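Local coordinates for protein LP04448p (Drosophila melanogaster, PDB 2QK2) that probably binds tubulin through this TOG domain, as expected of an XMAP215-family protein that tracks growing microtubule plus ends, at residues L6-I12 with H46-E50; L36-E40 with M76-C80; G52-V58 with F92-A96; C99-L104 with A121-I125. All coordinates share one frame; numbering follows the deposited sequence.

Contact 1: L6-I12 with H46-E50; sequences LLDPVDI and HPKLE
Val10 meets the 46-50 segment with its backbone and its side chain at once. Its N-H bonds to Lys48 O (N to O 2.9 Å, 164° at the hydrogen), and its carbonyl oxygen takes a bond from Glu50 N, with the donor standing above the carbonyl plane. The two bonds straddle Leu49 in the parallel pattern, a single beta bridge joining two loops of an otherwise helical chain. With CG1 anti to the backbone N (chi1 175°), Val10 sets that methyl over the face of the His46 ring, CG1 3.8 Å from the ring centroid and 15° off its normal, a CH-pi contact. The other methyl, CG2, lies 3.5 Å from His46 ND1. With a glycine in place of His46, the Val10 methyls would probably lose the ring they pack on, leaving a gap between the loops. Next to it, on the buried side, Ile12 CG2 packs 3.7 Å from Leu49 CD2, and Leu43 of helix 29-45 touches both residues. The exposed side is looser: Leu6 CD2 touches Pro47 CG at 3.9 Å, and Lys48 runs its CG alongside Pro9 CG at 3.8 Å before its amine leads away. A water bridges Asp8 O and Lys48 N. At the far end Asp11 OD2 and Glu50 OE1 lie 3.4 Å apart, two acceptors of like charge, while Asp11 OD1 takes the N-H of Ser14. Since the neighbouring carboxylates would probably repel each other if both are charged, the chemistry implies that backbone bonds and apolar contacts, rather than charge pairing, hold these loops together.

Contact 2: L36-E40 with M76-C80; sequences LEVLE and MAGKC
This is a same-direction helix-helix contact in which helices 29-45 and 71-88, separated in sequence by helix 55-67, lie side by side near the amino-terminal end of an all-helical array. The axes of the short segments come within 9.9 Å and diverge by 26°, so the two run nearly parallel. No hydrogen bond crosses between them; they meet mainly through methyl, methylene and sulfur atoms. Met76, present as selenomethionine, bends at its last torsion (chi3 79°) and lays CE over the backbone of the other helix, 3.6 Å from Glu37 N, with Leu36 CB also close by at 3.9 Å. One turn further on, Cys80 points its SG at the opposite helix, where it lies 3.7 Å from Glu40 CB and 3.8 Å from Leu39 CD2. Glu40 has CG anti to its main-chain nitrogen (chi1 -167°), which sends the extended chain across Lys79 at about a right angle and leaves CD 4.1 Å from Lys79 CG. The charges do not pair here: Lys79 NZ is 6.5 Å from Glu40 OE2 and forms its salt bridge with Glu120, while Glu37 bridges to Lys33 within its own helix. Replacing Glu40 with an alanine would keep the CB against the cysteine sulfur but is likely to leave Lys79 CG and the nearby part of Met76 without the chain against them. On the inner side Leu36 and Leu39 also reach helix 55-67, through Leu61 and Leu57. Parallel neighbours in one layer, backed by an intervening helix, are typical of alpha solenoids, here the HEAT-repeat fold of a TOG domain.

Contact 3: G52-V58 with F92-A96; sequences GEYGALV and FSNYA
Gly55 and Tyr95 mark the closest backbone approach of the two segments, their CA atoms 7.1 Å apart. Residues 52-54 form a turning lead-in to helix 55-67, whose first turn is secured by Val58 N bonding to Tyr54 O at 2.9 Å; across from it, the chain turns from Phe92 into helix 93-105. The backbones are too far apart to touch, and Tyr95 spans the distance. Its CG is anti to the carbonyl carbon (chi1 -48°), which aims the ring at the start of the facing helix and brings the hydroxyl to the Tyr54 backbone. There Tyr54 N donates to Tyr95 OH at 3.1 Å, with a bent angle of 145° at the hydrogen. The same oxygen sits at the edge of the Tyr54 ring, near its plane. The Tyr95 ring also meets Gly55 N obliquely at its CE2 (3.5 Å) and Tyr54 CB, which lies 3.9 Å from Tyr95 CZ.

Val58 adds most of the remaining apolar contact through a single methyl. Its CG2 lies 4.0 Å above the plane of the Tyr95 ring, offset toward the rim, and approaches Phe92 CE1 obliquely at 3.8 Å. Phe92 in turn carries Tyr95 CB over one face, so the two aromatic residues brace each other within their own segment while both receive the valine. Tyr54 sends its own hydroxyl to Glu50 O. Around this junction of helices 55-67 and 93-105, Leu84 of helix 71-88 packs against both Tyr54 and Val58, and Cys99, further along helix 93-105, touches Val58 and Phe92.

Contact 4: C99-L104 with A121-I125; sequences CVPSLL and AIDAI
Leu103 and Ile122 mesh between helices 93-105 and 112-126, an antiparallel pair of the HEAT-repeat solenoid whose short segments cross at -158° with axes 10.2 Å apart. Ile122 shows how an apolar side chain is fitted between such helices. Its CB lies 4.0 Å from Leu103 CD1. CG1, anti to the main-chain N (chi1 -162°), carries the chain past that methyl and across toward the opposite helix. There the side chains of Ile122 and Leu104 cross at about a right angle, with Ile122 CD1 only 3.4 Å from Leu104 CD2, tighter than usual van der Waals contact, and 3.7 Å from Leu104 CG. The same CD1 also lies 4.2 Å from Val100 O. Phe156 and Arg159 of helix 147-161 also touch Ile122, tying the pair to the next part of the array. One turn along, Ile125 reaches back: its CD1 comes tip to tip with Leu103 CD1 at 3.6 Å and rests against Cys99 CB. Every touching residue is buried, and no hydrogen bond joins the segments, which meet through apolar packing. Pro101, turned away from the partner, has no N-H for the preceding turn and kinks helix 93-105. On the facing side of the helix, the other branch of Leu103 ends with CD2 4.2 Å from Ala121 CB.

How the contacts relate
The four contacts trace a continuous path from the amino-terminal loops into the middle of the domain, with contact 1 centred about 22 Å from the centre of the chain and contact 4 about 4 Å from it. Contact 1 touches contact 3 through Tyr54, whose OH is 3.8 Å from Leu49 CB. Contacts 2 and 3 meet where Leu39 CD2 lies 3.8 Å from Leu57 CD1. Contacts 3 and 4 share helix 93-105, their centres about 13 Å apart, and join closely at Val58 CG1 and Cys99 SG, 3.5 Å apart. Contact 2 reaches contact 4 through Gly78 O, 3.5 Å from Ala121 CB. Neighbouring helices and loops are thus linked by touching residues, as in a solenoid.

Contact 1: L6-I12 with H46-E50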
loop_
_atom_site.group_PDB
_atom_site.type_symbol
_atom_site.label_atom_id
_atom_site.label_comp_id
_atom_site.label_asym_id
_atom_site.label_seq_id
_atom_site.Cartn_x
_atom_site.Cartn_y
_atom_site.Cartn_z
ATOM N N LEU A 6 -24.785 6.301 -5.794
ATOM C CA LEU A 6 -23.484 5.839 -5.321
ATOM C C LEU A 6 -22.400 6.792 -5.818
ATOM O O LEU A 6 -21.288 6.811 -5.292
ATOM C CB LEU A 6 -23.191 4.431 -5.847
ATOM C CG LEU A 6 -24.036 3.259 -5.339
ATOM C CD1 LEU A 6 -23.649 1.998 -6.100
ATOM C CD2 LEU A 6 -23.822 3.068 -3.843
ATOM N N LEU A 7 -22.733 7.573 -6.841
ATOM C CA LEU A 7 -21.798 8.527 -7.425
ATOM C C LEU A 7 -21.970 9.900 -6.784
ATOM O O LEU A 7 -21.317 10.869 -7.174
ATOM C CB LEU A 7 -22.035 8.640 -8.932
ATOM C CG LEU A 7 -22.046 7.342 -9.742
ATOM C CD1 LEU A 7 -22.435 7.658 -11.180
ATOM C CD2 LEU A 7 -20.683 6.666 -9.682
ATOM N N ASP A 8 -22.856 9.975 -5.799
ATOM C CA ASP A 8 -23.126 11.227 -5.108
ATOM C C ASP A 8 -22.215 11.395 -3.891
ATOM O O ASP A 8 -22.340 10.667 -2.910
ATOM C CB ASP A 8 -24.596 11.263 -4.685
ATOM C CG ASP A 8 -24.985 12.578 -4.056
ATOM O OD1 ASP A 8 -24.661 13.634 -4.641
ATOM O OD2 ASP A 8 -25.619 12.554 -2.980
ATOM N N PRO A 9 -21.284 12.365 -3.944
ATOM C CA PRO A 9 -20.346 12.623 -2.842
ATOM C C PRO A 9 -21.055 12.870 -1.513
ATOM O O PRO A 9 -21.904 13.757 -1.406
ATOM C CB PRO A 9 -19.578 13.854 -3.322
ATOM C CG PRO A 9 -19.613 13.710 -4.819
ATOM C CD PRO A 9 -21.045 13.299 -5.056
ATOM N N VAL A 10 -20.707 12.079 -0.503
ATOM C CA VAL A 10 -21.317 12.217 0.809
ATOM C C VAL A 10 -20.370 12.858 1.820
ATOM O O VAL A 10 -19.169 12.589 1.825
ATOM C CB VAL A 10 -21.778 10.850 1.352
ATOM C CG1 VAL A 10 -22.292 10.997 2.774
ATOM C CG2 VAL A 10 -22.874 10.285 0.458
ATOM N N ASP A 11 -20.930 13.716 2.668
ATOM C CA ASP A 11 -20.172 14.403 3.705
ATOM C C ASP A 11 -20.164 13.527 4.952
ATOM O O ASP A 11 -20.989 13.718 5.848
ATOM C CB ASP A 11 -20.839 15.741 4.031
ATOM C CG ASP A 11 -20.099 16.522 5.103
ATOM O OD1 ASP A 11 -19.309 15.919 5.856
ATOM O OD2 ASP A 11 -20.320 17.746 5.201
ATOM N N ILE A 12 -19.247 12.567 5.018
ATOM C CA ILE A 12 -19.190 11.691 6.182
ATOM C C ILE A 12 -18.544 12.370 7.389
ATOM O O ILE A 12 -18.752 11.952 8.527
ATOM C CB ILE A 12 -18.414 10.382 5.889
ATOM C CG1 ILE A 12 -16.968 10.702 5.512
ATOM C CG2 ILE A 12 -19.119 9.591 4.795
ATOM C CD1 ILE A 12 -16.065 9.486 5.538
ATOM N N HIS A 46 -21.134 4.804 2.092
ATOM C CA HIS A 46 -20.940 5.909 1.157
ATOM C C HIS A 46 -19.604 5.813 0.429
ATOM O O HIS A 46 -18.630 6.463 0.810
ATOM C CB HIS A 46 -21.024 7.228 1.919
ATOM C CG HIS A 46 -22.231 7.332 2.796
ATOM N ND1 HIS A 46 -23.514 7.368 2.294
ATOM C CD2 HIS A 46 -22.353 7.375 4.144
ATOM C CE1 HIS A 46 -24.374 7.429 3.294
ATOM N NE2 HIS A 46 -23.695 7.435 4.427
ATOM N N PRO A 47 -19.550 5.012 -0.646
ATOM C CA PRO A 47 -18.339 4.808 -1.449
ATOM C C PRO A 47 -17.765 6.066 -2.099
ATOM O O PRO A 47 -16.588 6.098 -2.464
ATOM C CB PRO A 47 -18.783 3.767 -2.477
ATOM C CG PRO A 47 -20.227 4.088 -2.668
ATOM C CD PRO A 47 -20.698 4.312 -1.248
ATOM N N LYS A 48 -18.589 7.099 -2.248
ATOM C CA LYS A 48 -18.133 8.350 -2.850
ATOM C C LYS A 48 -18.081 9.417 -1.760
ATOM O O LYS A 48 -19.100 9.765 -1.163
ATOM C CB LYS A 48 -19.086 8.781 -3.968
ATOM C CG LYS A 48 -18.623 9.990 -4.761
ATOM C CD LYS A 48 -17.377 9.680 -5.569
ATOM C CE LYS A 48 -16.967 10.876 -6.417
ATOM N NZ LYS A 48 -15.768 10.592 -7.263
ATOM N N LEU A 49 -16.887 9.938 -1.505
ATOM C CA LEU A 49 -16.709 10.930 -0.454
ATOM C C LEU A 49 -16.532 12.358 -0.944
ATOM O O LEU A 49 -15.827 12.625 -1.916
ATOM C CB LEU A 49 -15.521 10.534 0.428
ATOM C CG LEU A 49 -15.639 9.132 1.041
ATOM C CD1 LEU A 49 -14.369 8.772 1.800
ATOM C CD2 LEU A 49 -16.851 9.088 1.963
ATOM N N GLU A 50 -17.183 13.275 -0.241
ATOM C CA GLU A 50 -17.123 14.697 -0.551
ATOM C C GLU A 50 -15.758 15.265 -0.151
ATOM O O GLU A 50 -15.073 14.707 0.712
ATOM C CB GLU A 50 -18.232 15.405 0.227
ATOM C CG GLU A 50 -18.437 16.866 -0.096
ATOM C CD GLU A 50 -19.541 17.472 0.754
ATOM O OE1 GLU A 50 -19.303 17.716 1.957
ATOM O OE2 GLU A 50 -20.653 17.682 0.224
HETATM O O HOH W 1 -21.491 7.901 -1.837
#

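Contact 2: L36-E40 with M76-C80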
loop_
_atom_site.group_PDB
_atom_site.type_symbol
_atom_site.label_atom_id
_atom_site.label_comp_id
_atom_site.label_asym_id
_atom_site.label_seq_id
_atom_site.Cartn_x
_atom_site.Cartn_y
_atom_site.Cartn_z
ATOM N N LEU A 36 -14.189 3.197 15.552
ATOM C CA LEU A 36 -13.826 2.596 14.271
ATOM C C LEU A 36 -15.002 1.858 13.617
ATOM O O LEU A 36 -15.145 1.879 12.389
ATOM C CB LEU A 36 -12.617 1.661 14.438
ATOM C CG LEU A 36 -11.316 2.335 14.910
ATOM C CD1 LEU A 36 -10.202 1.306 14.983
ATOM C CD2 LEU A 36 -10.923 3.464 13.952
ATOM N N GLU A 37 -15.841 1.214 14.430
ATOM C CA GLU A 37 -17.017 0.495 13.916
ATOM C C GLU A 37 -17.929 1.440 13.159
ATOM O O GLU A 37 -18.353 1.161 12.037
ATOM C CB GLU A 37 -17.860 -0.088 15.045
ATOM C CG GLU A 37 -17.389 -1.377 15.638
ATOM C CD GLU A 37 -18.460 -1.976 16.533
ATOM O OE1 GLU A 37 -19.522 -2.374 16.000
ATOM O OE2 GLU A 37 -18.251 -2.032 17.762
ATOM N N VAL A 38 -18.262 2.547 13.811
ATOM C CA VAL A 38 -19.139 3.543 13.223
ATOM C C VAL A 38 -18.534 4.100 11.942
ATOM O O VAL A 38 -19.229 4.260 10.941
ATOM C CB VAL A 38 -19.409 4.693 14.218
ATOM C CG1 VAL A 38 -20.239 5.774 13.558
ATOM C CG2 VAL A 38 -20.149 4.150 15.437
ATOM N N LEU A 39 -17.237 4.391 11.975
ATOM C CA LEU A 39 -16.558 4.927 10.803
ATOM C C LEU A 39 -16.564 3.909 9.669
ATOM O O LEU A 39 -16.892 4.240 8.528
ATOM C CB LEU A 39 -15.110 5.297 11.133
ATOM C CG LEU A 39 -14.240 5.722 9.940
ATOM C CD1 LEU A 39 -14.784 7.001 9.315
ATOM C CD2 LEU A 39 -12.807 5.926 10.418
ATOM N N GLU A 40 -16.201 2.669 9.979
ATOM C CA GLU A 40 -16.171 1.651 8.939
ATOM C C GLU A 40 -17.523 1.524 8.247
ATOM O O GLU A 40 -17.584 1.314 7.036
ATOM C CB GLU A 40 -15.748 0.293 9.501
ATOM C CG GLU A 40 -15.413 -0.698 8.389
ATOM C CD GLU A 40 -14.746 -1.967 8.891
ATOM O OE1 GLU A 40 -13.810 -1.870 9.721
ATOM O OE2 GLU A 40 -15.150 -3.062 8.439
HETATM N N MSE A 76 -8.789 -2.989 11.832
HETATM C CA MSE A 76 -9.951 -2.141 11.552
HETATM C C MSE A 76 -9.511 -0.765 11.046
HETATM O O MSE A 76 -10.107 -0.213 10.118
HETATM C CB MSE A 76 -10.811 -1.951 12.807
HETATM C CG MSE A 76 -11.551 -3.198 13.303
HETATM SE SE MSE A 76 -12.611 -2.723 14.884
HETATM C CE MSE A 76 -14.113 -1.896 14.016
ATOM N N ALA A 77 -8.482 -0.207 11.675
ATOM C CA ALA A 77 -7.971 1.102 11.282
ATOM C C ALA A 77 -7.368 1.029 9.874
ATOM O O ALA A 77 -7.495 1.966 9.085
ATOM C CB ALA A 77 -6.926 1.581 12.291
ATOM N N GLY A 78 -6.712 -0.086 9.564
ATOM C CA GLY A 78 -6.139 -0.257 8.243
ATOM C C GLY A 78 -7.245 -0.312 7.203
ATOM O O GLY A 78 -7.164 0.331 6.158
ATOM N N LYS A 79 -8.294 -1.073 7.499
ATOM C CA LYS A 79 -9.427 -1.205 6.590
ATOM C C LYS A 79 -10.073 0.162 6.353
ATOM O O LYS A 79 -10.327 0.554 5.213
ATOM C CB LYS A 79 -10.457 -2.178 7.176
ATOM C CG LYS A 79 -11.665 -2.418 6.284
ATOM C CD LYS A 79 -11.244 -3.101 4.997
ATOM C CE LYS A 79 -12.438 -3.427 4.116
ATOM N NZ LYS A 79 -12.001 -4.135 2.873
ATOM N N CYS A 80 -10.336 0.891 7.432
ATOM C CA CYS A 80 -10.935 2.220 7.311
ATOM C C CYS A 80 -10.075 3.151 6.455
ATOM O O CYS A 80 -10.600 3.927 5.660
ATOM C CB CYS A 80 -11.130 2.848 8.695
ATOM S SG CYS A 80 -12.520 2.177 9.638
#

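Contact 3: G52-V58 with F92-A96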
loop_
_atom_site.group_PDB
_atom_site.type_symbol
_atom_site.label_atom_id
_atom_site.label_comp_id
_atom_site.label_asym_id
_atom_site.label_seq_id
_atom_site.Cartn_x
_atom_site.Cartn_y
_atom_site.Cartn_z
ATOM N N GLY A 52 -13.044 17.643 1.654
ATOM C CA GLY A 52 -13.066 18.103 3.032
ATOM C C GLY A 52 -11.713 18.026 3.705
ATOM O O GLY A 52 -10.724 17.665 3.070
ATOM N N GLU A 53 -11.666 18.371 4.990
ATOM C CA GLU A 53 -10.418 18.332 5.749
ATOM C C GLU A 53 -10.295 16.978 6.442
ATOM O O GLU A 53 -10.748 16.814 7.573
ATOM C CB GLU A 53 -10.406 19.445 6.801
ATOM C CG GLU A 53 -10.577 20.849 6.233
ATOM C CD GLU A 53 -9.538 21.178 5.186
ATOM O OE1 GLU A 53 -8.339 20.944 5.453
ATOM O OE2 GLU A 53 -9.917 21.669 4.101
ATOM N N TYR A 54 -9.673 16.015 5.771
ATOM C CA TYR A 54 -9.527 14.673 6.337
ATOM C C TYR A 54 -8.250 14.470 7.138
ATOM O O TYR A 54 -8.018 13.389 7.689
ATOM C CB TYR A 54 -9.604 13.626 5.219
ATOM C CG TYR A 54 -10.969 13.528 4.578
ATOM C CD1 TYR A 54 -11.293 14.277 3.444
ATOM C CD2 TYR A 54 -11.950 12.703 5.126
ATOM C CE1 TYR A 54 -12.576 14.201 2.871
ATOM C CE2 TYR A 54 -13.220 12.620 4.572
ATOM C CZ TYR A 54 -13.530 13.368 3.446
ATOM O OH TYR A 54 -14.795 13.271 2.907
ATOM N N GLY A 55 -7.423 15.505 7.212
ATOM C CA GLY A 55 -6.174 15.393 7.944
ATOM C C GLY A 55 -6.285 14.795 9.343
ATOM O O GLY A 55 -5.519 13.891 9.700
ATOM N N ALA A 56 -7.228 15.292 10.141
ATOM C CA ALA A 56 -7.397 14.801 11.510
ATOM C C ALA A 56 -7.767 13.324 11.525
ATOM O O ALA A 56 -7.270 12.559 12.354
ATOM C CB ALA A 56 -8.477 15.626 12.249
ATOM N N LEU A 57 -8.638 12.925 10.604
ATOM C CA LEU A 57 -9.063 11.535 10.531
ATOM C C LEU A 57 -7.897 10.627 10.135
ATOM O O LEU A 57 -7.681 9.578 10.742
ATOM C CB LEU A 57 -10.221 11.384 9.531
ATOM C CG LEU A 57 -10.736 9.952 9.338
ATOM C CD1 LEU A 57 -11.095 9.334 10.689
ATOM C CD2 LEU A 57 -11.942 9.960 8.406
ATOM N N VAL A 58 -7.137 11.033 9.124
ATOM C CA VAL A 58 -5.996 10.235 8.681
ATOM C C VAL A 58 -4.973 10.082 9.813
ATOM O O VAL A 58 -4.427 8.998 10.034
ATOM C CB VAL A 58 -5.320 10.869 7.433
ATOM C CG1 VAL A 58 -4.048 10.080 7.057
ATOM C CG2 VAL A 58 -6.304 10.859 6.255
ATOM N N PHE A 92 -7.048 12.045 -2.265
ATOM C CA PHE A 92 -6.283 11.582 -1.103
ATOM C C PHE A 92 -4.792 11.892 -1.233
ATOM O O PHE A 92 -4.043 11.789 -0.258
ATOM C CB PHE A 92 -6.469 10.061 -0.913
ATOM C CG PHE A 92 -5.991 9.552 0.430
ATOM C CD1 PHE A 92 -6.832 9.590 1.545
ATOM C CD2 PHE A 92 -4.688 9.078 0.590
ATOM C CE1 PHE A 92 -6.380 9.164 2.803
ATOM C CE2 PHE A 92 -4.225 8.653 1.839
ATOM C CZ PHE A 92 -5.073 8.696 2.949
ATOM N N SER A 93 -4.371 12.295 -2.432
ATOM C CA SER A 93 -2.960 12.566 -2.711
ATOM C C SER A 93 -2.176 13.336 -1.656
ATOM O O SER A 93 -1.031 12.990 -1.364
ATOM C CB SER A 93 -2.806 13.270 -4.070
ATOM O OG SER A 93 -3.342 14.581 -4.046
ATOM N N ASN A 94 -2.773 14.374 -1.081
ATOM C CA ASN A 94 -2.062 15.163 -0.077
ATOM C C ASN A 94 -1.738 14.448 1.232
ATOM O O ASN A 94 -0.873 14.902 1.975
ATOM C CB ASN A 94 -2.827 16.455 0.232
ATOM C CG ASN A 94 -2.576 17.538 -0.804
ATOM O OD1 ASN A 94 -1.431 17.786 -1.192
ATOM N ND2 ASN A 94 -3.643 18.192 -1.252
ATOM N N TYR A 95 -2.418 13.339 1.510
ATOM C CA TYR A 95 -2.174 12.586 2.744
ATOM C C TYR A 95 -1.278 11.367 2.509
ATOM O O TYR A 95 -0.711 10.809 3.452
ATOM C CB TYR A 95 -3.501 12.112 3.348
ATOM C CG TYR A 95 -4.561 13.188 3.437
ATOM C CD1 TYR A 95 -5.668 13.169 2.592
ATOM C CD2 TYR A 95 -4.443 14.241 4.349
ATOM C CE1 TYR A 95 -6.637 14.175 2.648
ATOM C CE2 TYR A 95 -5.409 15.256 4.415
ATOM C CZ TYR A 95 -6.501 15.215 3.562
ATOM O OH TYR A 95 -7.465 16.200 3.619
ATOM N N ALA A 96 -1.145 10.969 1.246
ATOM C CA ALA A 96 -0.362 9.793 0.862
ATOM C C ALA A 96 1.067 9.659 1.396
ATOM O O ALA A 96 1.399 8.660 2.035
ATOM C CB ALA A 96 -0.351 9.664 -0.666
#

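Contact 4: C99-L104 with A121-I125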
loop_
_atom_site.group_PDB
_atom_site.type_symbol
_atom_site.label_atom_id
_atom_site.label_comp_id
_atom_site.label_asym_id
_atom_site.label_seq_id
_atom_site.Cartn_x
_atom_site.Cartn_y
_atom_site.Cartn_z
ATOM N N CYS A 99 1.476 8.638 4.994
ATOM C CA CYS A 99 0.940 7.310 5.281
ATOM C C CYS A 99 1.847 6.155 4.864
ATOM O O CYS A 99 2.014 5.194 5.611
ATOM C CB CYS A 99 -0.413 7.113 4.587
ATOM S SG CYS A 99 -1.796 8.041 5.277
ATOM N N VAL A 100 2.420 6.245 3.665
ATOM C CA VAL A 100 3.257 5.172 3.125
ATOM C C VAL A 100 4.331 4.605 4.060
ATOM O O VAL A 100 4.362 3.399 4.305
ATOM C CB VAL A 100 3.888 5.605 1.771
ATOM C CG1 VAL A 100 4.920 4.576 1.306
ATOM C CG2 VAL A 100 2.782 5.743 0.716
ATOM N N PRO A 101 5.223 5.455 4.589
ATOM C CA PRO A 101 6.275 4.975 5.493
ATOM C C PRO A 101 5.731 4.232 6.721
ATOM O O PRO A 101 6.264 3.195 7.113
ATOM C CB PRO A 101 7.005 6.261 5.885
ATOM C CG PRO A 101 6.833 7.123 4.675
ATOM C CD PRO A 101 5.391 6.891 4.306
ATOM N N SER A 102 4.672 4.773 7.323
ATOM C CA SER A 102 4.064 4.169 8.510
ATOM C C SER A 102 3.480 2.798 8.208
ATOM O O SER A 102 3.653 1.853 8.980
ATOM C CB SER A 102 2.953 5.070 9.063
ATOM O OG SER A 102 3.444 6.368 9.339
ATOM N N LEU A 103 2.771 2.695 7.091
ATOM C CA LEU A 103 2.172 1.427 6.701
ATOM C C LEU A 103 3.239 0.363 6.433
ATOM O O LEU A 103 3.128 -0.769 6.918
ATOM C CB LEU A 103 1.290 1.621 5.466
ATOM C CG LEU A 103 -0.018 2.380 5.737
ATOM C CD1 LEU A 103 -0.684 2.763 4.423
ATOM C CD2 LEU A 103 -0.953 1.506 6.580
ATOM N N LEU A 104 4.272 0.720 5.671
ATOM C CA LEU A 104 5.342 -0.226 5.350
ATOM C C LEU A 104 6.018 -0.776 6.606
ATOM O O LEU A 104 6.234 -1.983 6.725
ATOM C CB LEU A 104 6.391 0.432 4.445
ATOM C CG LEU A 104 5.929 0.756 3.019
ATOM C CD1 LEU A 104 7.004 1.551 2.288
ATOM C CD2 LEU A 104 5.608 -0.533 2.281
ATOM N N ALA A 121 -4.831 -1.037 2.444
ATOM C CA ALA A 121 -4.613 0.375 2.712
ATOM C C ALA A 121 -3.510 0.970 1.851
ATOM O O ALA A 121 -3.730 1.977 1.177
ATOM C CB ALA A 121 -4.293 0.592 4.195
ATOM N N ILE A 122 -2.327 0.363 1.860
ATOM C CA ILE A 122 -1.247 0.927 1.067
ATOM C C ILE A 122 -1.541 0.868 -0.433
ATOM O O ILE A 122 -1.121 1.753 -1.182
ATOM C CB ILE A 122 0.124 0.267 1.404
ATOM C CG1 ILE A 122 1.254 1.164 0.891
ATOM C CG2 ILE A 122 0.232 -1.121 0.785
ATOM C CD1 ILE A 122 2.609 0.801 1.438
ATOM N N ASP A 123 -2.283 -0.147 -0.872
ATOM C CA ASP A 123 -2.627 -0.263 -2.288
ATOM C C ASP A 123 -3.595 0.857 -2.708
ATOM O O ASP A 123 -3.420 1.486 -3.758
ATOM C CB ASP A 123 -3.259 -1.633 -2.585
ATOM C CG ASP A 123 -2.232 -2.780 -2.581
ATOM O OD1 ASP A 123 -1.024 -2.526 -2.380
ATOM O OD2 ASP A 123 -2.641 -3.942 -2.784
ATOM N N ALA A 124 -4.613 1.105 -1.888
ATOM C CA ALA A 124 -5.584 2.150 -2.189
ATOM C C ALA A 124 -4.886 3.507 -2.183
ATOM O O ALA A 124 -5.170 4.366 -3.008
ATOM C CB ALA A 124 -6.718 2.127 -1.160
ATOM N N ILE A 125 -3.953 3.688 -1.258
ATOM C CA ILE A 125 -3.224 4.940 -1.158
ATOM C C ILE A 125 -2.308 5.148 -2.361
ATOM O O ILE A 125 -2.165 6.272 -2.861
ATOM C CB ILE A 125 -2.416 4.987 0.154
ATOM C CG1 ILE A 125 -3.390 5.024 1.339
ATOM C CG2 ILE A 125 -1.490 6.204 0.167
ATOM C CD1 ILE A 125 -2.725 5.118 2.691
#